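Local structure of hypothetical protein SA0798 (Staphylococcus aureus subsp. aureus N315, 1XG8) at residues Y89-D92 and G93-T97. The protein is of unknown function, but belongs to a family of the thioredoxin clan and probably adopts a thioredoxin-like fold. Numbering follows the deposited sequence.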
loop_
_atom_site.group_PDB
_atom_site.type_symbol
_atom_site.label_atom_id
_atom_site.label_comp_id
_atom_site.label_asym_id
_atom_site.label_seq_id
_atom_site.Cartn_x
_atom_site.Cartn_y
_atom_site.Cartn_z
ATOM N N TYR A 89 -7.361 -3.111 1.980
ATOM C CA TYR A 89 -6.737 -2.069 2.785
ATOM C C TYR A 89 -5.698 -2.658 3.726
ATOM O O TYR A 89 -5.977 -3.611 4.454
ATOM C CB TYR A 89 -7.781 -1.332 3.619
ATOM C CG TYR A 89 -7.178 -0.460 4.706
ATOM C CD1 TYR A 89 -6.498 0.720 4.393
ATOM C CD2 TYR A 89 -7.257 -0.837 6.048
ATOM C CE1 TYR A 89 -5.911 1.496 5.390
ATOM C CE2 TYR A 89 -6.677 -0.071 7.048
ATOM C CZ TYR A 89 -6.007 1.090 6.715
ATOM O OH TYR A 89 -5.432 1.834 7.709
ATOM N N VAL A 90 -4.502 -2.081 3.712
ATOM C CA VAL A 90 -3.429 -2.536 4.585
ATOM C C VAL A 90 -3.013 -1.444 5.572
ATOM O O VAL A 90 -3.068 -1.651 6.776
ATOM C CB VAL A 90 -2.203 -2.991 3.767
ATOM C CG1 VAL A 90 -1.042 -3.298 4.691
ATOM C CG2 VAL A 90 -2.560 -4.224 2.950
ATOM N N ALA A 91 -2.619 -0.278 5.061
ATOM C CA ALA A 91 -2.183 0.833 5.914
ATOM C C ALA A 91 -2.281 2.197 5.215
ATOM O O ALA A 91 -2.110 2.294 4.001
ATOM C CB ALA A 91 -0.734 0.586 6.376
ATOM N N ASP A 92 -2.550 3.246 5.987
ATOM C CA ASP A 92 -2.656 4.596 5.435
ATOM C C ASP A 92 -2.050 5.668 6.344
ATOM O O ASP A 92 -2.208 5.614 7.560
ATOM C CB ASP A 92 -4.130 4.951 5.135
ATOM C CG ASP A 92 -4.980 5.126 6.396
ATOM O OD1 ASP A 92 -5.048 4.184 7.202
ATOM O OD2 ASP A 92 -5.597 6.201 6.578
ATOM N N GLY A 93 -1.354 6.633 5.750
ATOM C CA GLY A 93 -0.766 7.720 6.520
ATOM C C GLY A 93 0.481 7.328 7.279
ATOM O O GLY A 93 1.531 7.105 6.680
ATOM N N TYR A 94 0.381 7.280 8.601
ATOM C CA TYR A 94 1.505 6.867 9.417
ATOM C C TYR A 94 1.513 5.344 9.240
ATOM O O TYR A 94 0.509 4.676 9.499
ATOM C CB TYR A 94 1.265 7.266 10.878
ATOM C CG TYR A 94 1.442 8.748 11.144
ATOM C CD1 TYR A 94 2.679 9.355 10.961
ATOM C CD2 TYR A 94 0.372 9.545 11.561
ATOM C CE1 TYR A 94 2.858 10.718 11.178
ATOM C CE2 TYR A 94 0.538 10.919 11.787
ATOM C CZ TYR A 94 1.791 11.496 11.590
ATOM O OH TYR A 94 1.998 12.848 11.794
ATOM N N ILE A 95 2.631 4.789 8.786
ATOM C CA ILE A 95 2.689 3.359 8.533
ATOM C C ILE A 95 3.820 2.637 9.253
ATOM O O ILE A 95 4.974 3.045 9.176
ATOM C CB ILE A 95 2.811 3.102 7.010
ATOM C CG1 ILE A 95 1.569 3.648 6.304
ATOM C CG2 ILE A 95 2.988 1.616 6.721
ATOM C CD1 ILE A 95 1.744 3.817 4.830
ATOM N N GLN A 96 3.469 1.563 9.957
ATOM C CA GLN A 96 4.449 0.760 10.673
ATOM C C GLN A 96 4.763 -0.499 9.892
ATOM O O GLN A 96 3.897 -1.070 9.232
ATOM C CB GLN A 96 3.939 0.360 12.055
ATOM C CG GLN A 96 4.038 1.442 13.111
ATOM C CD GLN A 96 3.652 0.927 14.485
ATOM O OE1 GLN A 96 4.128 -0.119 14.918
ATOM N NE2 GLN A 96 2.793 1.661 15.179
ATOM N N THR A 97 6.014 -0.923 9.988
ATOM C CA THR A 97 6.507 -2.111 9.318
ATOM C C THR A 97 5.711 -3.350 9.721
ATOM O O THR A 97 5.437 -4.208 8.889
ATOM C CB THR A 97 7.971 -2.337 9.678
ATOM O OG1 THR A 97 8.656 -1.082 9.653
ATOM C CG2 THR A 97 8.620 -3.276 8.689
#
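The turn that carries the outermost strand 88-92 into the C-terminal helix 97-110 is closed by A91 and I95, whose side chains meet across the bend. Both branches of I95 face the A91 methyl from one side: CG1 lies 3.8 Å from A91 CB, and CG2 lies 3.9 Å from the same A91 CB. The torsion about CA-CB (chi1 -62°) sets CG1 beside the backbone N and CG2 anti to it, a posture that presents both carbons to the methyl. A small alanine suits this buried place because the two CA atoms, A91 CA and I95 CA, are just 6.1 Å apart, whereas the branched isoleucine is broad enough to reach P81, I83 of the neighbouring strand and I100 of the helix as well. Between them the chain bends at G93, whose phi of 76° comes easily to a residue without a side chain.

The CA-CB bond of D92 leads away from 93-97, although D92 CB touches G93 N at 3.3 Å. Its OD2 accepts a hydrogen bond from the backbone N of F79; Y89 OH approaches OD1 so closely that a bond there is doubtful. The Y89 ring meets D92 CB at its edge, and A91 N lies 3.7 Å above one face of that ring, toward its rim. Just upstream, V90 and A91 both face I83 in a classic beta bulge. Q96 then takes the N-cap position of the helix. A terminal beta-hairpin strand leading through a short loop into the last helix is typical of the C-terminal half of the thioredoxin fold.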